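Local coordinates for probable secreted solute-binding lipoprotein (Streptomyces coelicolor, PDB 3I3V) that probably captures a solute outside the cell and delivers it to a membrane transporter, as solute-binding lipoproteins of its family generally do, at residues V11-L16 with L45-D50; A163-G168 with G219-K224; V67-L72 with T286-W291; L51-E56 with N71-T76. All coordinates share one frame; numbering follows the deposited sequence.

Overall arrangement
Three of the four contacts crowd into one lobe, while interaction 2 stands alone on the opposite side of the chain's centre, its centre about 35 to 38 Å from the centres of the others. Interactions 1 and 3 belong to one sheet, with centres about 10 Å apart, joined by backbone bonds between strands 9-14 and 67-70. Interaction 4 lies about 9 Å from interaction 3 between centres and shares N71 and L72 with it; L51 of its helix packs on V68 and V70. Interaction 2 joins strand 163-166 of a second sheet to a loop. Two lobes built round separate sheets are the hallmark of periplasmic-binding-protein folds, whose ligand cleft typically lies between them.

Interaction 1 (V11-L16 with L45-D50); sequences VVHTQL and LVNGDD
The side chain of H13 carries one of the polar links between strand 9-14 and the residues that follow strand 41-46. Its CG stands anti to the backbone N (chi1 -157°), and the ring swings over toward the second strand. From CB the path reaches CG, which lies at the margin of the contact; next, H13 CD2, at the ring edge, comes to 3.2 Å from L45 O in the ring plane, with L45 CB also near. Farther out, H13 NE2 accepts a hydrogen bond from N47 ND2 at 2.6 Å. The donor lies in the ring plane, but the bond is bent (N-H...N 137°) and the amide is turned 73° against the imidazole. NE2 used as an acceptor would suit a neutral ring with its proton on ND1. The remaining carbon, CE1, turns to V54 of helix 51-60, which with Y55 also packs against the ring.

Beneath this, the backbones pair in parallel: L45 N bonds to V12 O at 2.8 Å, T14 N to L45 O at 2.8 Å, and N47 N to T14 O at 3.0 Å. Beyond the last strand pair Q15 takes over. Its extended chain sends Q15 NE2 to G48 O, 2.8 Å away; the bond is nearly straight at the hydrogen, but the donor sits above the carbonyl plane. Apolar contact is modest, V11 CG1 meeting L45 CD1. The parallel pairing of strands 9-14 and 41-46, with helix 23-36 between them in the chain, makes a beta-alpha-beta crossover, a unit expected of the alpha/beta lobes of solute-binding proteins.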
loop_
_atom_site.group_PDB
_atom_site.type_symbol
_atom_site.label_atom_id
_atom_site.label_comp_id
_atom_site.label_asym_id
_atom_site.label_seq_id
_atom_site.Cartn_x
_atom_site.Cartn_y
_atom_site.Cartn_z
ATOM N N VAL C 11 47.340 -17.837 0.059
ATOM C CA VAL C 11 48.306 -18.942 0.151
ATOM C C VAL C 11 47.826 -19.855 1.265
ATOM O O VAL C 11 47.630 -19.416 2.399
ATOM C CB VAL C 11 49.727 -18.452 0.493
ATOM C CG1 VAL C 11 50.690 -19.634 0.508
ATOM C CG2 VAL C 11 50.181 -17.405 -0.509
ATOM N N VAL C 12 47.649 -21.128 0.926
ATOM C CA VAL C 12 47.160 -22.137 1.853
ATOM C C VAL C 12 48.201 -23.224 2.130
ATOM O O VAL C 12 48.642 -23.912 1.212
ATOM C CB VAL C 12 45.884 -22.818 1.285
ATOM C CG1 VAL C 12 45.421 -23.936 2.203
ATOM C CG2 VAL C 12 44.790 -21.788 1.102
ATOM N N HIS C 13 48.577 -23.367 3.402
ATOM C CA HIS C 13 49.533 -24.385 3.838
ATOM C C HIS C 13 48.682 -25.559 4.308
ATOM O O HIS C 13 48.047 -25.484 5.357
ATOM C CB HIS C 13 50.391 -23.849 4.990
ATOM C CG HIS C 13 51.705 -24.547 5.133
ATOM N ND1 HIS C 13 52.633 -24.197 6.077
ATOM C CD2 HIS C 13 52.241 -25.567 4.419
ATOM C CE1 HIS C 13 53.703 -24.970 5.942
ATOM N NE2 HIS C 13 53.487 -25.803 4.947
ATOM N N THR C 14 48.690 -26.640 3.531
ATOM C CA THR C 14 47.849 -27.813 3.778
ATOM C C THR C 14 48.526 -29.162 3.817
ATOM O O THR C 14 49.525 -29.380 3.144
ATOM C CB THR C 14 46.822 -27.973 2.655
ATOM O OG1 THR C 14 46.414 -26.685 2.199
ATOM C CG2 THR C 14 45.633 -28.765 3.121
ATOM N N GLN C 15 47.912 -30.088 4.550
ATOM C CA GLN C 15 48.395 -31.461 4.637
ATOM C C GLN C 15 47.720 -32.262 3.533
ATOM O O GLN C 15 48.085 -33.408 3.284
ATOM C CB GLN C 15 48.038 -32.078 5.984
ATOM C CG GLN C 15 48.867 -31.556 7.132
ATOM C CD GLN C 15 48.572 -32.275 8.424
ATOM O OE1 GLN C 15 47.409 -32.426 8.810
ATOM N NE2 GLN C 15 49.624 -32.719 9.112
ATOM N N LEU C 16 46.727 -31.649 2.886
ATOM C CA LEU C 16 45.979 -32.278 1.804
ATOM C C LEU C 16 46.574 -31.886 0.462
ATOM O O LEU C 16 47.061 -30.765 0.300
ATOM C CB LEU C 16 44.514 -31.830 1.818
ATOM C CG LEU C 16 43.643 -32.146 3.030
ATOM C CD1 LEU C 16 42.213 -31.735 2.729
ATOM C CD2 LEU C 16 43.714 -33.633 3.353
ATOM N N LEU C 45 50.680 -25.003 -0.401
ATOM C CA LEU C 45 51.974 -25.467 0.086
ATOM C C LEU C 45 51.602 -26.757 0.804
ATOM O O LEU C 45 50.891 -26.732 1.805
ATOM C CB LEU C 45 52.599 -24.462 1.064
ATOM C CG LEU C 45 53.139 -23.141 0.482
ATOM C CD1 LEU C 45 53.615 -22.227 1.622
ATOM C CD2 LEU C 45 54.296 -23.425 -0.486
ATOM N N VAL C 46 52.056 -27.889 0.284
ATOM C CA VAL C 46 51.706 -29.161 0.893
ATOM C C VAL C 46 52.814 -29.755 1.744
ATOM O O VAL C 46 53.979 -29.791 1.340
ATOM C CB VAL C 46 51.292 -30.202 -0.179
ATOM C CG1 VAL C 46 50.960 -31.541 0.491
ATOM C CG2 VAL C 46 50.092 -29.687 -0.966
ATOM N N ASN C 47 52.432 -30.212 2.932
ATOM C CA ASN C 47 53.348 -30.841 3.880
ATOM C C ASN C 47 52.559 -31.875 4.679
ATOM O O ASN C 47 51.345 -31.750 4.829
ATOM C CB ASN C 47 53.950 -29.799 4.827
ATOM C CG ASN C 47 55.119 -29.062 4.214
ATOM O OD1 ASN C 47 56.178 -29.647 3.974
ATOM N ND2 ASN C 47 54.939 -27.779 3.956
ATOM N N GLY C 48 53.252 -32.885 5.197
ATOM C CA GLY C 48 52.581 -33.922 5.953
ATOM C C GLY C 48 52.748 -33.763 7.446
ATOM O O GLY C 48 52.229 -32.821 8.037
ATOM N N ASP C 49 53.477 -34.692 8.054
ATOM C CA ASP C 49 53.723 -34.682 9.489
ATOM C C ASP C 49 54.542 -33.482 9.952
ATOM O O ASP C 49 54.456 -33.081 11.116
ATOM C CB ASP C 49 54.432 -35.976 9.897
ATOM C CG ASP C 49 53.522 -37.187 9.805
ATOM O OD1 ASP C 49 54.032 -38.329 9.840
ATOM O OD2 ASP C 49 52.291 -36.992 9.708
ATOM N N ASP C 50 55.326 -32.906 9.044
ATOM C CA ASP C 50 56.161 -31.761 9.382
ATOM C C ASP C 50 55.582 -30.395 8.980
ATOM O O ASP C 50 56.314 -29.410 8.911
ATOM C CB ASP C 50 57.546 -31.923 8.746
ATOM C CG ASP C 50 57.503 -31.882 7.229
ATOM O OD1 ASP C 50 58.579 -31.845 6.598
ATOM O OD2 ASP C 50 56.391 -31.887 6.656
#

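Interaction 2 (A163-G168 with G219-K224); sequences APVTVG and GVFADK
V165 O is held from two points: A222 N gives it a hydrogen bond of 2.9 Å, lying in the carbonyl plane though somewhat bent at the hydrogen (142°), and F221 CA adds a CA-H...O contact at 3.3 Å. The same residue also donates, V165 N reaching V220 O at 2.9 Å nearly along the C=O axis. With both its backbone polar groups engaged, V165 forms a single bridge to F221. V220 O is further crowded by P164, whose ring carbon CG approaches it to 3.0 Å.

The two branches of V165 divide the apolar work. CG1, anti to the backbone N, lies near F221 CD1 and CE1, while V165 CG2 runs alongside V220 CG1 at 3.6 Å. V167 CG1 crosses obliquely to F221 CD1 at 4.0 Å, and A163 CB meets A222 CB at 4.2 Å.

G219 opens the loop with positive phi in a Schellman motif that ends helix 203-217. Around the contact, V220 rests on L150 and I151 of helix 147-159, whose R158 bonds to G219 O and forms a salt bridge with D223. F221 packs on L177 and I181 of helix 172-182 and meets F377 edge-to-face, and strand 242-246 flanks strand 163-166.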
loop_
_atom_site.group_PDB
_atom_site.type_symbol
_atom_site.label_atom_id
_atom_site.label_comp_id
_atom_site.label_asym_id
_atom_site.label_seq_id
_atom_site.Cartn_x
_atom_site.Cartn_y
_atom_site.Cartn_z
ATOM N N ALA C 163 37.375 -66.653 14.189
ATOM C CA ALA C 163 37.839 -65.717 15.201
ATOM C C ALA C 163 36.747 -64.679 15.437
ATOM O O ALA C 163 36.049 -64.285 14.507
ATOM C CB ALA C 163 39.132 -65.042 14.744
ATOM N N PRO C 164 36.568 -64.251 16.697
ATOM C CA PRO C 164 35.556 -63.254 17.065
ATOM C C PRO C 164 35.974 -61.818 16.738
ATOM O O PRO C 164 35.797 -61.374 15.596
ATOM C CB PRO C 164 35.355 -63.503 18.560
ATOM C CG PRO C 164 36.704 -63.948 19.001
ATOM C CD PRO C 164 37.118 -64.901 17.900
ATOM N N VAL C 165 36.509 -61.084 17.715
ATOM C CA VAL C 165 36.935 -59.705 17.453
ATOM C C VAL C 165 38.423 -59.655 17.114
ATOM O O VAL C 165 39.264 -60.143 17.869
ATOM C CB VAL C 165 36.689 -58.745 18.665
ATOM C CG1 VAL C 165 37.060 -57.327 18.279
ATOM C CG2 VAL C 165 35.236 -58.771 19.091
ATOM N N THR C 166 38.750 -59.076 15.969
ATOM C CA THR C 166 40.146 -58.962 15.589
ATOM C C THR C 166 40.598 -57.521 15.843
ATOM O O THR C 166 39.866 -56.567 15.579
ATOM C CB THR C 166 40.356 -59.324 14.106
ATOM O OG1 THR C 166 41.748 -59.223 13.777
ATOM C CG2 THR C 166 39.546 -58.398 13.211
ATOM N N VAL C 167 41.800 -57.368 16.382
ATOM C CA VAL C 167 42.329 -56.046 16.673
ATOM C C VAL C 167 43.838 -56.127 16.878
ATOM O O VAL C 167 44.354 -57.138 17.355
ATOM C CB VAL C 167 41.655 -55.449 17.940
ATOM C CG1 VAL C 167 41.965 -56.313 19.157
ATOM C CG2 VAL C 167 42.117 -54.013 18.157
ATOM N N GLY C 168 44.544 -55.065 16.497
ATOM C CA GLY C 168 45.990 -55.043 16.655
ATOM C C GLY C 168 46.373 -54.649 18.067
ATOM O O GLY C 168 46.539 -53.468 18.373
ATOM N N GLY C 219 37.742 -64.872 25.873
ATOM C CA GLY C 219 38.091 -65.157 24.492
ATOM C C GLY C 219 37.354 -64.336 23.451
ATOM O O GLY C 219 37.074 -64.827 22.361
ATOM N N VAL C 220 37.053 -63.082 23.765
ATOM C CA VAL C 220 36.343 -62.229 22.822
ATOM C C VAL C 220 37.262 -61.749 21.701
ATOM O O VAL C 220 36.801 -61.425 20.608
ATOM C CB VAL C 220 35.711 -61.011 23.540
ATOM C CG1 VAL C 220 35.247 -59.973 22.522
ATOM C CG2 VAL C 220 34.531 -61.465 24.380
ATOM N N PHE C 221 38.564 -61.716 21.960
ATOM C CA PHE C 221 39.520 -61.279 20.946
ATOM C C PHE C 221 40.186 -62.477 20.305
ATOM O O PHE C 221 40.226 -63.554 20.894
ATOM C CB PHE C 221 40.575 -60.365 21.578
ATOM C CG PHE C 221 39.987 -59.156 22.229
ATOM C CD1 PHE C 221 39.330 -58.200 21.468
ATOM C CD2 PHE C 221 39.993 -59.021 23.606
ATOM C CE1 PHE C 221 38.686 -57.137 22.065
ATOM C CE2 PHE C 221 39.347 -57.954 24.212
ATOM C CZ PHE C 221 38.689 -57.012 23.438
ATOM N N ALA C 222 40.700 -62.286 19.094
ATOM C CA ALA C 222 41.383 -63.351 18.365
ATOM C C ALA C 222 42.551 -63.874 19.191
ATOM O O ALA C 222 43.133 -63.136 19.993
ATOM C CB ALA C 222 41.898 -62.823 17.024
ATOM N N ASP C 223 42.896 -65.143 19.003
ATOM C CA ASP C 223 44.012 -65.713 19.740
ATOM C C ASP C 223 45.254 -64.884 19.415
ATOM O O ASP C 223 45.438 -64.456 18.276
ATOM C CB ASP C 223 44.256 -67.176 19.337
ATOM C CG ASP C 223 43.143 -68.122 19.801
ATOM O OD1 ASP C 223 42.651 -67.973 20.939
ATOM O OD2 ASP C 223 42.775 -69.032 19.027
ATOM N N LYS C 224 46.082 -64.625 20.420
ATOM C CA LYS C 224 47.316 -63.875 20.222
ATOM C C LYS C 224 47.148 -62.394 19.837
ATOM O O LYS C 224 48.077 -61.771 19.335
ATOM C CB LYS C 224 48.173 -64.601 19.174
ATOM C CG LYS C 224 48.379 -66.082 19.490
ATOM C CD LYS C 224 49.434 -66.767 18.613
ATOM C CE LYS C 224 49.078 -66.745 17.128
ATOM N NZ LYS C 224 49.424 -65.447 16.471
#

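Interaction 3 (V67-L72 with T286-W291); sequences VVMVNL and TLIGFW
Strand 289-291 runs antiparallel to strand 67-70, at 151° between their directions, and closes one side of the four-stranded mixed sheet of this alpha/beta lobe. The chain returns to it after more than two hundred residues, a topology familiar in periplasmic-binding-protein folds.

Backbone hydrogen bonds set the register. V68 and W291 form a hydrogen-bonded pair, V68 N to W291 O and W291 N to V68 O both at 2.8 Å. At V70 and G289 the exchange is uneven: G289 N reaches V70 O at 2.8 Å, whereas the return bond is weak. Outside the paired strands, L72 N bonds to T286 O at 3.0 Å.

Apolar packing differs on the two faces. Beside the pair M69 and F290, the selenomethionine side chain lies alongside the phenyl ring; its bend at chi3 brings M69 CE to 3.6 Å from F290 CE1, and SE makes an oblique Met-aromatic contact. I288 CG2 fills in against M69 CB. On the face of V68, V70 and W291, the indole lies across V70, with V70 CG2 over one ring face, while L72 CD1 meets its far edge at W291 CH2 (4.0 Å). W79 meets the same indole edge-to-face. An alanine in place of W291 lacks the indole N-H, the second donor on V70 O beside G289 N, and would probably leave V70 and L72 less well packed and V70 O with a weaker hold.

That second donor is W291 NE1, 3.2 Å from V70 O, with the oxygen in the indole plane but the nitrogen 48° above the carbonyl plane.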
loop_
_atom_site.group_PDB
_atom_site.type_symbol
_atom_site.label_atom_id
_atom_site.label_comp_id
_atom_site.label_asym_id
_atom_site.label_seq_id
_atom_site.Cartn_x
_atom_site.Cartn_y
_atom_site.Cartn_z
ATOM N N VAL C 67 46.298 -19.267 5.333
ATOM C CA VAL C 67 45.391 -20.249 5.916
ATOM C C VAL C 67 46.136 -21.564 6.061
ATOM O O VAL C 67 46.900 -21.966 5.173
ATOM C CB VAL C 67 44.161 -20.491 5.006
ATOM C CG1 VAL C 67 43.307 -21.605 5.574
ATOM C CG2 VAL C 67 43.342 -19.217 4.868
ATOM N N VAL C 68 45.912 -22.236 7.180
ATOM C CA VAL C 68 46.569 -23.507 7.434
ATOM C C VAL C 68 45.546 -24.622 7.565
ATOM O O VAL C 68 44.464 -24.422 8.100
ATOM C CB VAL C 68 47.412 -23.449 8.731
ATOM C CG1 VAL C 68 48.245 -24.714 8.861
ATOM C CG2 VAL C 68 48.298 -22.208 8.726
HETATM N N MSE C 69 45.876 -25.801 7.063
HETATM C CA MSE C 69 44.962 -26.923 7.174
HETATM C C MSE C 69 45.662 -28.072 7.865
HETATM O O MSE C 69 46.355 -28.858 7.226
HETATM C CB MSE C 69 44.465 -27.349 5.795
HETATM C CG MSE C 69 43.662 -26.269 5.071
HETATM SE SE MSE C 69 43.002 -26.843 3.328
HETATM C CE MSE C 69 41.764 -28.198 3.957
ATOM N N VAL C 70 45.469 -28.159 9.178
ATOM C CA VAL C 70 46.078 -29.208 9.999
ATOM C C VAL C 70 45.106 -29.697 11.061
ATOM O O VAL C 70 44.096 -29.052 11.348
ATOM C CB VAL C 70 47.338 -28.713 10.770
ATOM C CG1 VAL C 70 48.580 -29.147 10.068
ATOM C CG2 VAL C 70 47.294 -27.190 10.942
ATOM N N ASN C 71 45.434 -30.835 11.662
ATOM C CA ASN C 71 44.594 -31.388 12.699
ATOM C C ASN C 71 45.028 -30.798 14.034
ATOM O O ASN C 71 45.946 -29.974 14.094
ATOM C CB ASN C 71 44.698 -32.917 12.732
ATOM C CG ASN C 71 46.124 -33.409 12.985
ATOM O OD1 ASN C 71 46.340 -34.399 13.700
ATOM N ND2 ASN C 71 47.098 -32.734 12.384
ATOM N N LEU C 72 44.359 -31.222 15.099
ATOM C CA LEU C 72 44.657 -30.737 16.431
ATOM C C LEU C 72 45.452 -31.776 17.197
ATOM O O LEU C 72 44.935 -32.840 17.543
ATOM C CB LEU C 72 43.365 -30.427 17.193
ATOM C CG LEU C 72 43.618 -29.793 18.566
ATOM C CD1 LEU C 72 44.206 -28.397 18.358
ATOM C CD2 LEU C 72 42.329 -29.719 19.373
ATOM N N THR C 286 38.447 -33.413 15.620
ATOM C CA THR C 286 39.615 -32.559 15.492
ATOM C C THR C 286 40.670 -32.965 14.485
ATOM O O THR C 286 41.865 -32.770 14.708
ATOM C CB THR C 286 40.284 -32.306 16.864
ATOM O OG1 THR C 286 40.515 -33.552 17.536
ATOM C CG2 THR C 286 39.398 -31.401 17.716
ATOM N N LEU C 287 40.220 -33.542 13.377
ATOM C CA LEU C 287 41.118 -33.890 12.287
ATOM C C LEU C 287 41.234 -32.556 11.537
ATOM O O LEU C 287 40.648 -31.552 11.969
ATOM C CB LEU C 287 40.508 -34.975 11.400
ATOM C CG LEU C 287 40.769 -36.403 11.900
ATOM C CD1 LEU C 287 40.153 -36.590 13.273
ATOM C CD2 LEU C 287 40.201 -37.412 10.910
ATOM N N ILE C 288 41.972 -32.531 10.434
ATOM C CA ILE C 288 42.181 -31.301 9.670
ATOM C C ILE C 288 41.123 -30.191 9.803
ATOM O O ILE C 288 39.941 -30.393 9.544
ATOM C CB ILE C 288 42.394 -31.628 8.186
ATOM C CG1 ILE C 288 43.690 -32.430 8.036
ATOM C CG2 ILE C 288 42.446 -30.344 7.361
ATOM C CD1 ILE C 288 44.095 -32.696 6.605
ATOM N N GLY C 289 41.580 -29.017 10.235
ATOM C CA GLY C 289 40.710 -27.865 10.391
ATOM C C GLY C 289 41.366 -26.670 9.718
ATOM O O GLY C 289 42.544 -26.750 9.354
ATOM N N PHE C 290 40.617 -25.574 9.551
ATOM C CA PHE C 290 41.128 -24.354 8.913
ATOM C C PHE C 290 41.639 -23.335 9.943
ATOM O O PHE C 290 40.877 -22.867 10.790
ATOM C CB PHE C 290 40.019 -23.684 8.073
ATOM C CG PHE C 290 39.602 -24.472 6.849
ATOM C CD1 PHE C 290 40.374 -24.458 5.691
ATOM C CD2 PHE C 290 38.418 -25.217 6.854
ATOM C CE1 PHE C 290 39.973 -25.171 4.545
ATOM C CE2 PHE C 290 38.019 -25.927 5.717
ATOM C CZ PHE C 290 38.800 -25.900 4.561
ATOM N N TRP C 291 42.920 -22.978 9.862
ATOM C CA TRP C 291 43.485 -22.006 10.791
ATOM C C TRP C 291 43.812 -20.722 10.034
ATOM O O TRP C 291 44.161 -20.769 8.852
ATOM C CB TRP C 291 44.768 -22.542 11.440
ATOM C CG TRP C 291 44.619 -23.860 12.137
ATOM C CD1 TRP C 291 44.261 -25.052 11.573
ATOM C CD2 TRP C 291 44.890 -24.136 13.520
ATOM N NE1 TRP C 291 44.298 -26.053 12.514
ATOM C CE2 TRP C 291 44.682 -25.521 13.717
ATOM C CE3 TRP C 291 45.291 -23.350 14.610
ATOM C CZ2 TRP C 291 44.863 -26.137 14.959
ATOM C CZ3 TRP C 291 45.471 -23.961 15.842
ATOM C CH2 TRP C 291 45.259 -25.341 16.007
#

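Interaction 4 (L51-E56 with N71-T76); sequences LAQVYE and NLYDKT
Helix 51-60, in this lobe of the periplasmic-binding-protein fold, meets the loop after strand 67-70 through a salt bridge, a water bridge and the aliphatic chain of K75 on A52. K75 NZ gives E56 OE1 a hydrogen bond of 3.0 Å, on the syn lone pair, and a weak one of 3.2 Å to E56 OE2. The second oxygen is better served by W79 NE1, so both ends of the carboxylate have donors, which would tend to keep it ionised. The lysine leaves its backbone with CG anti to N (chi1 -177°) and then bends at chi3 and chi4, turning its tip to the glutamate. On the way K75 CD presses on A52 CB at 3.4 Å, tighter than usual, and CE passes Q53 OE1. An alanine in place of K75 lacks the ammonium and most of the aliphatic chain and would probably loosen the tie to E56 and the packing on A52.

In the first turn of the helix A52 N has a water as its acceptor, at 2.8 Å. The same water is 2.6 Å from Y73 OH and thus ties the phenol to the helix end, while A52 CB lies close to the hydroxyl.

The loop is also braced internally. T76 OG1 donates to N71 O at 2.9 Å, in the carbonyl plane and on a lone pair, and in turn accepts from Y73 N across 3.2 Å, with an N-H...O angle of 167°.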
loop_
_atom_site.group_PDB
_atom_site.type_symbol
_atom_site.label_atom_id
_atom_site.label_comp_id
_atom_site.label_asym_id
_atom_site.label_seq_id
_atom_site.Cartn_x
_atom_site.Cartn_y
_atom_site.Cartn_z
ATOM N N LEU C 51 54.285 -30.320 8.711
ATOM C CA LEU C 51 53.693 -29.037 8.320
ATOM C C LEU C 51 53.796 -28.024 9.453
ATOM O O LEU C 51 54.191 -26.876 9.237
ATOM C CB LEU C 51 52.219 -29.211 7.916
ATOM C CG LEU C 51 51.425 -27.939 7.582
ATOM C CD1 LEU C 51 50.162 -28.324 6.855
ATOM C CD2 LEU C 51 51.084 -27.155 8.864
ATOM N N ALA C 52 53.422 -28.451 10.656
ATOM C CA ALA C 52 53.479 -27.588 11.827
ATOM C C ALA C 52 54.872 -26.974 11.991
ATOM O O ALA C 52 54.995 -25.775 12.233
ATOM C CB ALA C 52 53.107 -28.381 13.070
ATOM N N GLN C 53 55.916 -27.792 11.862
ATOM C CA GLN C 53 57.293 -27.309 11.990
ATOM C C GLN C 53 57.600 -26.307 10.889
ATOM O O GLN C 53 58.144 -25.239 11.153
ATOM C CB GLN C 53 58.310 -28.469 11.898
ATOM C CG GLN C 53 58.341 -29.455 13.085
ATOM C CD GLN C 53 57.133 -30.405 13.161
ATOM O OE1 GLN C 53 57.030 -31.208 14.097
ATOM N NE2 GLN C 53 56.225 -30.319 12.185
ATOM N N VAL C 54 57.255 -26.662 9.653
ATOM C CA VAL C 54 57.502 -25.794 8.507
ATOM C C VAL C 54 56.726 -24.499 8.635
ATOM O O VAL C 54 57.221 -23.440 8.259
ATOM C CB VAL C 54 57.091 -26.468 7.191
ATOM C CG1 VAL C 54 57.341 -25.523 6.006
ATOM C CG2 VAL C 54 57.864 -27.761 7.022
ATOM N N TYR C 55 55.504 -24.583 9.156
ATOM C CA TYR C 55 54.703 -23.378 9.327
ATOM C C TYR C 55 55.332 -22.442 10.374
ATOM O O TYR C 55 55.361 -21.231 10.185
ATOM C CB TYR C 55 53.278 -23.723 9.749
ATOM C CG TYR C 55 52.459 -22.500 10.095
ATOM C CD1 TYR C 55 51.927 -21.684 9.101
ATOM C CD2 TYR C 55 52.256 -22.135 11.423
ATOM C CE1 TYR C 55 51.217 -20.533 9.422
ATOM C CE2 TYR C 55 51.545 -20.991 11.756
ATOM C CZ TYR C 55 51.029 -20.194 10.748
ATOM O OH TYR C 55 50.329 -19.064 11.085
ATOM N N GLU C 56 55.832 -22.999 11.472
ATOM C CA GLU C 56 56.444 -22.172 12.515
ATOM C C GLU C 56 57.700 -21.473 11.997
ATOM O O GLU C 56 57.966 -20.317 12.328
ATOM C CB GLU C 56 56.747 -23.025 13.754
ATOM C CG GLU C 56 55.472 -23.555 14.384
ATOM C CD GLU C 56 55.704 -24.423 15.603
ATOM O OE1 GLU C 56 56.879 -24.635 15.970
ATOM O OE2 GLU C 56 54.704 -24.893 16.191
ATOM N N ASN C 71 45.434 -30.835 11.662
ATOM C CA ASN C 71 44.594 -31.388 12.699
ATOM C C ASN C 71 45.028 -30.798 14.034
ATOM O O ASN C 71 45.946 -29.974 14.094
ATOM C CB ASN C 71 44.698 -32.917 12.732
ATOM C CG ASN C 71 46.124 -33.409 12.985
ATOM O OD1 ASN C 71 46.340 -34.399 13.700
ATOM N ND2 ASN C 71 47.098 -32.734 12.384
ATOM N N LEU C 72 44.359 -31.222 15.099
ATOM C CA LEU C 72 44.657 -30.737 16.431
ATOM C C LEU C 72 45.452 -31.776 17.197
ATOM O O LEU C 72 44.935 -32.840 17.543
ATOM C CB LEU C 72 43.365 -30.427 17.193
ATOM C CG LEU C 72 43.618 -29.793 18.566
ATOM C CD1 LEU C 72 44.206 -28.397 18.358
ATOM C CD2 LEU C 72 42.329 -29.719 19.373
ATOM N N TYR C 73 46.718 -31.473 17.448
ATOM C CA TYR C 73 47.566 -32.374 18.208
ATOM C C TYR C 73 48.573 -31.542 18.992
ATOM O O TYR C 73 48.624 -30.319 18.849
ATOM C CB TYR C 73 48.279 -33.374 17.289
ATOM C CG TYR C 73 49.363 -32.797 16.406
ATOM C CD1 TYR C 73 49.053 -31.970 15.321
ATOM C CD2 TYR C 73 50.706 -33.090 16.646
ATOM C CE1 TYR C 73 50.064 -31.451 14.493
ATOM C CE2 TYR C 73 51.716 -32.581 15.838
ATOM C CZ TYR C 73 51.397 -31.766 14.765
ATOM O OH TYR C 73 52.404 -31.294 13.955
ATOM N N ASP C 74 49.373 -32.214 19.812
ATOM C CA ASP C 74 50.368 -31.562 20.662
ATOM C C ASP C 74 50.902 -30.204 20.200
ATOM O O ASP C 74 50.696 -29.190 20.868
ATOM C CB ASP C 74 51.554 -32.503 20.900
ATOM C CG ASP C 74 52.513 -31.967 21.949
ATOM O OD1 ASP C 74 53.698 -31.732 21.614
ATOM O OD2 ASP C 74 52.074 -31.775 23.109
ATOM N N LYS C 75 51.593 -30.185 19.064
ATOM C CA LYS C 75 52.172 -28.949 18.550
ATOM C C LYS C 75 51.194 -27.821 18.208
ATOM O O LYS C 75 51.373 -26.697 18.670
ATOM C CB LYS C 75 53.056 -29.254 17.334
ATOM C CG LYS C 75 53.767 -28.035 16.772
ATOM C CD LYS C 75 54.992 -28.413 15.931
ATOM C CE LYS C 75 56.233 -28.508 16.776
ATOM N NZ LYS C 75 56.509 -27.202 17.428
ATOM N N THR C 76 50.170 -28.106 17.407
ATOM C CA THR C 76 49.207 -27.073 17.020
ATOM C C THR C 76 48.324 -26.670 18.190
ATOM O O THR C 76 47.614 -25.678 18.131
ATOM C CB THR C 76 48.305 -27.529 15.822
ATOM O OG1 THR C 76 47.476 -28.632 16.211
ATOM C CG2 THR C 76 49.172 -27.944 14.635
HETATM O O HOH W 1 52.318 -30.925 11.430
#